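Methionine gamma-lyase (PDB 1PFF) belongs to the Cys/Met metabolism family of PLP-dependent enzymes, sharing the aminotransferase-like fold of that clan, and assembles from four protein chains. Local coordinates at residues A[39-44]-A[68-73]; A[145-150]-A[191-196]; A[282-287]-A[300-305]; A[10-15]-A[131-136]. All blocks are in the same frame, centred on the assembly; numbering follows the deposited sequence.

Interaction 1: A[39-44]-A[68-73]; sequences HLISDD and IDMAVP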
# COMPACT_ATOMS: atom_id res chain seq x y z
N HIS A 39 -35.98 -21.79 -5.38
CA HIS A 39 -35.72 -22.05 -6.79
C HIS A 39 -35.03 -20.83 -7.41
O HIS A 39 -35.37 -19.69 -7.11
CB HIS A 39 -37.04 -22.38 -7.51
CG HIS A 39 -36.94 -22.54 -9.00
ND1 HIS A 39 -37.69 -21.78 -9.88
CD2 HIS A 39 -36.20 -23.38 -9.76
CE1 HIS A 39 -37.40 -22.14 -11.12
NE2 HIS A 39 -36.50 -23.11 -11.08
N LEU A 40 -34.05 -21.08 -8.27
CA LEU A 40 -33.33 -20.02 -8.96
C LEU A 40 -33.35 -20.30 -10.46
O LEU A 40 -33.14 -21.43 -10.89
CB LEU A 40 -31.86 -19.92 -8.47
CG LEU A 40 -30.98 -18.84 -9.14
CD1 LEU A 40 -29.97 -18.25 -8.14
CD2 LEU A 40 -30.24 -19.43 -10.34
N ILE A 41 -33.64 -19.27 -11.25
CA ILE A 41 -33.56 -19.38 -12.70
C ILE A 41 -32.35 -18.60 -13.14
O ILE A 41 -32.21 -17.43 -12.79
CB ILE A 41 -34.83 -18.81 -13.38
CG1 ILE A 41 -36.08 -19.49 -12.83
CG2 ILE A 41 -34.73 -18.98 -14.91
CD1 ILE A 41 -37.36 -18.73 -13.09
N SER A 42 -31.48 -19.26 -13.90
CA SER A 42 -30.28 -18.62 -14.42
C SER A 42 -30.24 -18.75 -15.93
O SER A 42 -30.79 -19.70 -16.50
CB SER A 42 -29.03 -19.27 -13.82
OG SER A 42 -27.84 -18.73 -14.40
N ASP A 43 -29.61 -17.78 -16.59
CA ASP A 43 -29.31 -17.91 -18.00
C ASP A 43 -28.29 -19.04 -18.20
O ASP A 43 -27.52 -19.36 -17.29
CB ASP A 43 -28.80 -16.60 -18.59
CG ASP A 43 -28.61 -16.68 -20.09
OD1 ASP A 43 -27.47 -16.47 -20.55
OD2 ASP A 43 -29.54 -16.94 -20.89
N ASP A 44 -28.30 -19.63 -19.38
CA ASP A 44 -27.42 -20.76 -19.67
C ASP A 44 -26.07 -20.33 -20.26
O ASP A 44 -25.28 -21.19 -20.64
CB ASP A 44 -28.13 -21.77 -20.57
CG ASP A 44 -28.39 -21.23 -21.97
OD1 ASP A 44 -28.12 -20.04 -22.22
OD2 ASP A 44 -28.88 -21.93 -22.87
N ILE A 68 -31.59 -21.73 -18.34
CA ILE A 68 -32.43 -21.53 -19.52
C ILE A 68 -31.83 -20.47 -20.46
O ILE A 68 -31.03 -19.63 -20.03
CB ILE A 68 -33.87 -21.12 -19.10
CG1 ILE A 68 -33.88 -19.67 -18.58
CG2 ILE A 68 -34.43 -22.11 -18.04
CD1 ILE A 68 -35.27 -19.07 -18.47
N ASP A 69 -32.24 -20.51 -21.72
CA ASP A 69 -31.81 -19.47 -22.65
C ASP A 69 -32.71 -18.26 -22.49
O ASP A 69 -33.85 -18.24 -22.97
CB ASP A 69 -31.83 -20.00 -24.08
CG ASP A 69 -31.34 -18.99 -25.11
OD1 ASP A 69 -31.09 -17.81 -24.76
OD2 ASP A 69 -31.19 -19.30 -26.31
N MET A 70 -32.21 -17.23 -21.81
CA MET A 70 -33.04 -16.07 -21.50
C MET A 70 -33.20 -15.07 -22.66
O MET A 70 -33.88 -14.04 -22.51
CB MET A 70 -32.53 -15.36 -20.24
CG MET A 70 -32.78 -16.14 -18.97
SD MET A 70 -32.33 -15.14 -17.54
CE MET A 70 -32.68 -16.29 -16.23
N ALA A 71 -32.60 -15.37 -23.81
CA ALA A 71 -32.83 -14.57 -25.02
C ALA A 71 -34.08 -15.07 -25.78
O ALA A 71 -34.53 -14.43 -26.72
CB ALA A 71 -31.59 -14.59 -25.92
N VAL A 72 -34.63 -16.21 -25.36
CA VAL A 72 -35.87 -16.72 -25.96
C VAL A 72 -37.05 -16.01 -25.28
O VAL A 72 -37.20 -16.09 -24.07
CB VAL A 72 -36.00 -18.26 -25.80
CG1 VAL A 72 -37.31 -18.78 -26.41
CG2 VAL A 72 -34.80 -18.97 -26.44
N PRO A 73 -37.87 -15.28 -26.05
CA PRO A 73 -38.99 -14.53 -25.46
C PRO A 73 -39.91 -15.46 -24.66
O PRO A 73 -40.19 -16.57 -25.09
CB PRO A 73 -39.70 -13.96 -26.69
CG PRO A 73 -38.60 -13.87 -27.74
CD PRO A 73 -37.79 -15.11 -27.52
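Met70 lays its thioether over the backbone joining Ser42 to Asp43, the terminal CE stopping 3.5 Å from Ser42 C. Its CG stands anti to the carbonyl carbon (chi1 -71°) and the chain is extended beyond, which carries the methyl to within 3.6 Å of Ile41 CG2. The same branch, Ile41 CG2, meets Ile68 CD1 at 3.6 Å, so a single methyl serves two apolar partners. Strands 39-43 and 64-68 run parallel at one margin of the mixed seven-stranded sheet, a layout in keeping with the aminotransferase-like fold of PLP-dependent enzymes, and Asp43 bridges to Ile68. The bridge rests on Ile68 N donating to Ser42 O at 2.9 Å with an angle of 164° at the hydrogen; the bond from Asp44 N to Ile68 O is weak, bent to 123°. Beyond Ile68 the chain enters a type I turn, Asp69 to Val72, in which Ala71 N closes an Asx turn on Asp69 OD1. Asp43 OD2, met nearly end-on, accepts from Met70 N at 2.8 Å and ties this turn to the strand end. Asp43 OD2 and Asp69 OD1 lie 4.3 Å apart, and Lys98, salt-bridged to both and to Asp44 OD1, probably offsets the repulsion among the three carboxylates.

Interaction 2: A[145-150]-A[191-196]; sequences KYINGH and RGTLTL
Ile147 O accepts a hydrogen bond from Arg199 NH2 and has a CA-H...O contact from Gly192, whose CA is 3.5 Å away. Gly192 has no side chain, which lets Ile147 O and Gly149 approach the helix backbone closely: Gly149 CA lies 4.7 Å from Gly192 CA, and Ile147 O 3.4 Å from Gly192 C. A turn further along helix 183-216, Leu196 supplies the apolar half of the contact. Its CG is anti to the backbone N (chi1 169°), which directs CD1 at the loop, 3.4 Å from Tyr146 O and 3.8 Å from Ile147 CA. Alongside, Ile147 CG1 sits 4.2 Å from Leu196 CD1, and Ile147 CG2 looks across at Thr193 CG2, 4.3 Å off. The helix is kinked here: Leu194 N and Thr195 N reach only three residues back, Thr195 N to Gly192 O at 3.1 Å. Arg199, one turn on, joins both sides, binding Tyr146 O and Ile147 O in the loop as well as Gly192 O and Thr195 OG1 in the helix. At the outer end, Arg191 NH2 bonds to His150 O of the second subunit, so the contact reaches a subunit boundary. Direct loop-to-helix contact is therefore van der Waals and CH...O in character, whereas the buried loop carbonyls obtain N-H donors from the Arg199 guanidinium, whose positive charge would be expected to polarise them.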
# COMPACT_ATOMS: atom_id res chain seq x y z
N LYS A 145 -12.30 -5.94 -14.23
CA LYS A 145 -12.30 -5.72 -15.67
C LYS A 145 -12.25 -4.25 -16.11
O LYS A 145 -11.41 -3.87 -16.93
CB LYS A 145 -13.48 -6.44 -16.34
CG LYS A 145 -13.78 -7.82 -15.75
CD LYS A 145 -13.20 -8.93 -16.60
CE LYS A 145 -12.90 -10.16 -15.76
NZ LYS A 145 -11.43 -10.46 -15.72
N TYR A 146 -13.14 -3.42 -15.57
CA TYR A 146 -13.25 -2.04 -16.04
C TYR A 146 -13.17 -0.97 -14.96
O TYR A 146 -12.61 0.10 -15.19
CB TYR A 146 -14.52 -1.86 -16.88
CG TYR A 146 -14.51 -2.73 -18.12
CD1 TYR A 146 -15.16 -3.96 -18.14
CD2 TYR A 146 -13.81 -2.33 -19.26
CE1 TYR A 146 -15.14 -4.77 -19.28
CE2 TYR A 146 -13.77 -3.13 -20.40
CZ TYR A 146 -14.44 -4.35 -20.40
OH TYR A 146 -14.41 -5.13 -21.53
N ILE A 147 -13.73 -1.24 -13.78
CA ILE A 147 -13.78 -0.22 -12.75
C ILE A 147 -12.36 0.11 -12.25
O ILE A 147 -12.00 1.28 -12.17
CB ILE A 147 -14.80 -0.58 -11.63
CG1 ILE A 147 -16.22 -0.63 -12.23
CG2 ILE A 147 -14.78 0.46 -10.52
CD1 ILE A 147 -17.23 -1.37 -11.40
N ASN A 148 -11.57 -0.93 -11.98
CA ASN A 148 -10.14 -0.76 -11.68
C ASN A 148 -9.36 -0.33 -12.92
O ASN A 148 -9.61 -0.80 -14.02
CB ASN A 148 -9.53 -2.06 -11.14
CG ASN A 148 -8.09 -1.89 -10.68
OD1 ASN A 148 -7.77 -0.97 -9.93
ND2 ASN A 148 -7.21 -2.76 -11.15
N GLY A 149 -8.38 0.56 -12.72
CA GLY A 149 -7.60 1.09 -13.83
C GLY A 149 -6.48 0.21 -14.36
O GLY A 149 -5.77 0.62 -15.27
N HIS A 150 -6.33 -0.99 -13.79
CA HIS A 150 -5.23 -1.90 -14.11
C HIS A 150 -5.72 -3.36 -14.02
O HIS A 150 -6.93 -3.60 -14.01
CB HIS A 150 -4.05 -1.63 -13.15
CG HIS A 150 -2.75 -2.26 -13.56
ND1 HIS A 150 -2.01 -1.81 -14.65
CD2 HIS A 150 -2.06 -3.30 -13.02
CE1 HIS A 150 -0.92 -2.55 -14.77
NE2 HIS A 150 -0.93 -3.46 -13.79
N ARG A 191 -9.85 5.27 -7.00
CA ARG A 191 -9.05 6.09 -7.92
C ARG A 191 -9.36 5.72 -9.37
O ARG A 191 -9.40 6.59 -10.26
CB ARG A 191 -7.56 5.94 -7.63
CG ARG A 191 -7.12 6.46 -6.25
CD ARG A 191 -7.68 7.83 -5.86
NE ARG A 191 -6.99 8.93 -6.55
CZ ARG A 191 -7.17 10.23 -6.29
NH1 ARG A 191 -8.02 10.62 -5.35
NH2 ARG A 191 -6.51 11.14 -6.99
N GLY A 192 -9.58 4.43 -9.61
CA GLY A 192 -10.01 3.92 -10.90
C GLY A 192 -11.27 4.56 -11.45
O GLY A 192 -11.38 4.72 -12.65
N THR A 193 -12.21 4.96 -10.58
CA THR A 193 -13.47 5.55 -11.05
C THR A 193 -13.25 6.87 -11.78
O THR A 193 -14.09 7.28 -12.57
CB THR A 193 -14.50 5.77 -9.91
OG1 THR A 193 -13.98 6.71 -8.96
CG2 THR A 193 -14.74 4.47 -9.11
N LEU A 194 -12.12 7.51 -11.50
CA LEU A 194 -11.78 8.79 -12.12
C LEU A 194 -11.41 8.69 -13.60
O LEU A 194 -11.44 9.70 -14.32
CB LEU A 194 -10.63 9.46 -11.34
CG LEU A 194 -10.88 9.84 -9.87
CD1 LEU A 194 -9.56 10.17 -9.18
CD2 LEU A 194 -11.85 11.03 -9.76
N THR A 195 -11.05 7.48 -14.05
CA THR A 195 -10.71 7.23 -15.46
C THR A 195 -11.65 6.21 -16.09
O THR A 195 -11.46 5.81 -17.24
CB THR A 195 -9.26 6.75 -15.62
OG1 THR A 195 -9.05 5.55 -14.86
CG2 THR A 195 -8.26 7.77 -15.05
N LEU A 196 -12.66 5.79 -15.34
CA LEU A 196 -13.57 4.75 -15.81
C LEU A 196 -14.33 5.15 -17.09
O LEU A 196 -14.37 4.40 -18.06
CB LEU A 196 -14.53 4.35 -14.68
CG LEU A 196 -15.74 3.48 -15.01
CD1 LEU A 196 -15.35 2.07 -15.35
CD2 LEU A 196 -16.72 3.51 -13.84

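Interaction 3: A[282-287]-A[300-305]; sequences QHPASM and AGLTDN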
# COMPACT_ATOMS: atom_id res chain seq x y z
N GLN A 282 -7.58 -14.56 -26.29
CA GLN A 282 -7.48 -15.94 -25.85
C GLN A 282 -8.30 -16.86 -26.73
O GLN A 282 -9.23 -16.42 -27.42
CB GLN A 282 -7.93 -16.09 -24.39
CG GLN A 282 -9.41 -15.80 -24.18
CD GLN A 282 -9.87 -16.05 -22.75
OE1 GLN A 282 -9.08 -15.91 -21.80
NE2 GLN A 282 -11.14 -16.40 -22.59
N HIS A 283 -7.95 -18.14 -26.67
CA HIS A 283 -8.72 -19.20 -27.31
C HIS A 283 -9.15 -20.08 -26.15
O HIS A 283 -8.34 -20.86 -25.65
CB HIS A 283 -7.84 -19.96 -28.30
CG HIS A 283 -8.49 -21.18 -28.87
ND1 HIS A 283 -9.38 -21.13 -29.92
CD2 HIS A 283 -8.36 -22.49 -28.54
CE1 HIS A 283 -9.78 -22.36 -30.21
NE2 HIS A 283 -9.18 -23.20 -29.39
N PRO A 284 -10.39 -19.90 -25.70
CA PRO A 284 -10.87 -20.56 -24.47
C PRO A 284 -10.72 -22.08 -24.46
O PRO A 284 -10.28 -22.62 -23.45
CB PRO A 284 -12.35 -20.16 -24.41
CG PRO A 284 -12.42 -18.88 -25.19
CD PRO A 284 -11.41 -19.02 -26.28
N ALA A 285 -11.06 -22.76 -25.55
CA ALA A 285 -11.05 -24.23 -25.58
C ALA A 285 -9.68 -24.85 -25.33
O ALA A 285 -9.58 -26.01 -24.91
CB ALA A 285 -11.65 -24.75 -26.87
N SER A 286 -8.62 -24.09 -25.60
CA SER A 286 -7.26 -24.56 -25.34
C SER A 286 -6.59 -23.85 -24.17
O SER A 286 -5.68 -24.41 -23.54
CB SER A 286 -6.39 -24.41 -26.59
OG SER A 286 -6.09 -23.05 -26.84
N MET A 287 -7.05 -22.64 -23.85
CA MET A 287 -6.36 -21.82 -22.86
C MET A 287 -7.00 -21.78 -21.47
O MET A 287 -6.29 -21.73 -20.47
CB MET A 287 -6.12 -20.40 -23.40
CG MET A 287 -5.05 -20.35 -24.47
SD MET A 287 -4.93 -18.76 -25.31
CE MET A 287 -4.30 -17.69 -23.98
N ALA A 300 -22.52 -26.22 -24.02
CA ALA A 300 -22.64 -24.92 -23.34
C ALA A 300 -22.31 -23.71 -24.23
O ALA A 300 -22.20 -22.59 -23.73
CB ALA A 300 -21.78 -24.91 -22.09
N GLY A 301 -22.14 -23.93 -25.53
CA GLY A 301 -21.94 -22.84 -26.48
C GLY A 301 -20.50 -22.40 -26.70
O GLY A 301 -20.26 -21.34 -27.26
N LEU A 302 -19.54 -23.22 -26.27
CA LEU A 302 -18.13 -22.94 -26.49
C LEU A 302 -17.52 -23.95 -27.46
O LEU A 302 -17.39 -25.12 -27.13
CB LEU A 302 -17.35 -22.93 -25.17
CG LEU A 302 -15.85 -22.64 -25.27
CD1 LEU A 302 -15.61 -21.27 -25.90
CD2 LEU A 302 -15.15 -22.77 -23.92
N THR A 303 -17.16 -23.50 -28.66
CA THR A 303 -16.55 -24.38 -29.66
C THR A 303 -15.05 -24.15 -29.74
O THR A 303 -14.53 -23.16 -29.19
CB THR A 303 -17.14 -24.18 -31.08
OG1 THR A 303 -16.62 -22.96 -31.64
CG2 THR A 303 -18.65 -23.97 -31.04
N ASP A 304 -14.38 -25.04 -30.46
CA ASP A 304 -12.94 -24.95 -30.70
C ASP A 304 -12.60 -23.91 -31.76
O ASP A 304 -11.41 -23.68 -32.03
CB ASP A 304 -12.39 -26.32 -31.14
CG ASP A 304 -12.28 -27.32 -30.00
OD1 ASP A 304 -12.71 -27.02 -28.85
OD2 ASP A 304 -11.77 -28.44 -30.16
N ASN A 305 -13.62 -23.29 -32.37
CA ASN A 305 -13.41 -22.22 -33.34
C ASN A 305 -13.21 -20.85 -32.69
O ASN A 305 -12.67 -19.93 -33.32
CB ASN A 305 -14.62 -22.10 -34.29
CG ASN A 305 -14.87 -23.36 -35.11
OD1 ASN A 305 -16.03 -23.70 -35.38
ND2 ASN A 305 -13.81 -24.03 -35.55
O HOH W 1 -12.33 -21.69 -27.99
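Leu302 and Pro284 meet at a slant, the forked end of the leucine resting against the proline ring: CD1 is 3.8 Å from Pro284 CB, and CD2 lies 3.9 Å from the same atom. Leu302 CG stands anti to the backbone N (chi1 180°), which extends both methyls toward the start of helix 284-287. Ala285 CB faces another kind of surface, with Asp304 OD1 3.2 Å away. That carboxylate oxygen is engaged by a salt bridge from Arg297, so the methyl packs beside an ion pair. The imidazole of His283, the N-cap residue, turns an edge toward Asp304 O, but its orientation in the model is doubtful and carries no bonding claim. Water 1 lies over one face of that ring, toward its rim. It takes the N-H of Ala285 at 3.0 Å and donates to Thr303 O at 2.9 Å, giving the first-turn amide a link to the facing loop. A Schellman motif with Gly301 at positive phi (89°) ends helix 294-299, and an ST turn at Thr303 follows. The loop connects that helix to strand 306-310, while segment 282-287 leaves strand 280-282, the antiparallel neighbour of 306-310 in the five-stranded sheet; helix 255-263 packs against His283 and Met287.

Interaction 4: A[10-15]-A[131-136]; sequences LEHAEA and PLDLGV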
# COMPACT_ATOMS: atom_id res chain seq x y z
N LEU A 10 -22.94 5.92 -9.66
CA LEU A 10 -22.75 5.47 -11.05
C LEU A 10 -23.87 4.56 -11.52
O LEU A 10 -24.26 4.62 -12.68
CB LEU A 10 -21.41 4.75 -11.20
CG LEU A 10 -20.20 5.68 -11.30
CD1 LEU A 10 -18.94 4.92 -10.97
CD2 LEU A 10 -20.12 6.28 -12.71
N GLU A 11 -24.42 3.75 -10.62
CA GLU A 11 -25.49 2.80 -10.98
C GLU A 11 -26.89 3.29 -10.63
O GLU A 11 -27.87 2.57 -10.88
CB GLU A 11 -25.24 1.41 -10.36
CG GLU A 11 -24.08 0.65 -10.99
CD GLU A 11 -24.42 0.01 -12.34
OE1 GLU A 11 -23.68 -0.91 -12.75
OE2 GLU A 11 -25.40 0.41 -13.02
N HIS A 12 -26.98 4.51 -10.10
CA HIS A 12 -28.23 5.09 -9.59
C HIS A 12 -28.88 4.22 -8.51
O HIS A 12 -30.11 4.14 -8.41
CB HIS A 12 -29.23 5.40 -10.71
CG HIS A 12 -28.60 5.94 -11.95
ND1 HIS A 12 -28.84 5.41 -13.20
CD2 HIS A 12 -27.72 6.96 -12.14
CE1 HIS A 12 -28.15 6.09 -14.11
NE2 HIS A 12 -27.46 7.03 -13.48
N ALA A 13 -28.03 3.60 -7.70
CA ALA A 13 -28.46 2.74 -6.60
C ALA A 13 -28.60 3.54 -5.30
O ALA A 13 -27.97 4.59 -5.14
CB ALA A 13 -27.47 1.63 -6.42
N GLU A 14 -29.40 3.02 -4.37
CA GLU A 14 -29.47 3.57 -3.02
C GLU A 14 -28.18 3.28 -2.24
O GLU A 14 -27.71 4.10 -1.46
CB GLU A 14 -30.65 2.97 -2.25
CG GLU A 14 -32.01 3.32 -2.82
CD GLU A 14 -33.17 2.82 -1.98
OE1 GLU A 14 -32.97 2.41 -0.80
OE2 GLU A 14 -34.30 2.85 -2.51
N ALA A 15 -27.62 2.10 -2.46
CA ALA A 15 -26.47 1.65 -1.68
C ALA A 15 -25.60 0.66 -2.45
O ALA A 15 -26.02 0.07 -3.46
CB ALA A 15 -26.93 1.03 -0.34
N PRO A 131 -28.69 -1.32 -15.24
CA PRO A 131 -29.81 -2.27 -15.15
C PRO A 131 -30.86 -1.88 -14.11
O PRO A 131 -32.04 -2.20 -14.31
CB PRO A 131 -29.13 -3.61 -14.79
CG PRO A 131 -27.71 -3.44 -15.29
CD PRO A 131 -27.39 -1.98 -15.01
N LEU A 132 -30.45 -1.20 -13.04
CA LEU A 132 -31.39 -0.77 -12.00
C LEU A 132 -32.48 0.15 -12.55
O LEU A 132 -33.62 0.10 -12.11
CB LEU A 132 -30.67 -0.11 -10.81
CG LEU A 132 -29.66 -0.96 -10.03
CD1 LEU A 132 -29.11 -0.13 -8.87
CD2 LEU A 132 -30.25 -2.27 -9.51
N ASP A 133 -32.10 0.98 -13.54
CA ASP A 133 -33.02 1.90 -14.22
C ASP A 133 -34.15 1.14 -14.91
O ASP A 133 -35.24 1.68 -15.10
CB ASP A 133 -32.27 2.69 -15.29
CG ASP A 133 -31.32 3.73 -14.72
OD1 ASP A 133 -30.62 3.46 -13.73
OD2 ASP A 133 -31.19 4.86 -15.23
N LEU A 134 -33.85 -0.10 -15.28
CA LEU A 134 -34.81 -0.94 -15.98
C LEU A 134 -35.56 -1.91 -15.06
O LEU A 134 -36.22 -2.83 -15.55
CB LEU A 134 -34.10 -1.70 -17.11
CG LEU A 134 -33.39 -0.79 -18.12
CD1 LEU A 134 -32.59 -1.66 -19.10
CD2 LEU A 134 -34.38 0.13 -18.83
N GLY A 135 -35.46 -1.71 -13.75
CA GLY A 135 -36.22 -2.49 -12.79
C GLY A 135 -35.51 -3.67 -12.15
O GLY A 135 -36.09 -4.36 -11.31
N VAL A 136 -34.26 -3.92 -12.52
CA VAL A 136 -33.44 -4.94 -11.88
C VAL A 136 -33.30 -4.62 -10.38
O VAL A 136 -33.25 -3.46 -10.00
CB VAL A 136 -32.05 -5.03 -12.57
CG1 VAL A 136 -31.05 -5.84 -11.76
CG2 VAL A 136 -32.21 -5.59 -13.97
O HOH W 2 -28.03 0.39 -12.52
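A Schellman motif closing helix 2-11 meets the 3-10 turn 131-133 that precedes strand 138-142, bringing His12 against Asp133. The motif is recognised by the positive phi of His12 (57°) and two bonds back into the last helical turn. From that position the imidazole uses ND1 as donor to Asp133 OD1, at 2.7 Å and 173°, on the syn lone pair of the carboxylate. The acceptor lies practically in the ring plane, although the carboxylate as a whole is rotated 45° against the ring. Next along, Leu132 is directed toward the helix end. Its CD1 packs 3.4 Å from Ala13 CB and 3.6 Å from Glu11 O, so one methyl touches both a side chain and a carbonyl.

Glu11, bent at chi2 (about CB-CG), returns its carboxylate toward the turn, OE2 standing 3.7 Å from Pro131 CD. Water 2 occupies the junction of three groups: it donates to Glu11 O at 2.7 Å and to Glu11 OE2 at 2.7 Å, and accepts from Leu132 N at 2.9 Å. Further partners fix the buried carboxylate, His141 and Asn121 at OE1 and Asn130 at OE2, while Val139 of strand 138-142 packs against Glu11, Pro131 and Leu132.

By passing both its hydrogens to Glu11 while holding the Leu132 amide, the water links turn and helix end. The short, straight bond from His12, itself exposed, would be consistent with Asp133 favouring a protonated imidazole, whereas the amide donors of Asn121 and Asn130 would be consistent with an anionic Glu11.

In the fold
Along the chain, interaction 4 spans the longest separation, and interaction 1 falls between its two segments; interactions 2 and 3 follow in turn. Interactions 1 and 4 border the seven-stranded sheet, 1 at the end of strands 39-43 and 64-68 and the turn that follows, 4 beside strands 15-19 and 138-142, their centres 21 Å apart. Interaction 2, where the loop after strand 138-142 meets helix 183-216, touches interaction 4 by packing of Leu196 CD2 on Leu10 CD1 at 3.9 Å. Interaction 3 belongs to the five-stranded sheet, about 33 Å between centres from interaction 4, yet about 5 Å between nearest atoms from interaction 1, without touching. The contacts are thus spread over both sheets, and only interaction 2 reaches another subunit.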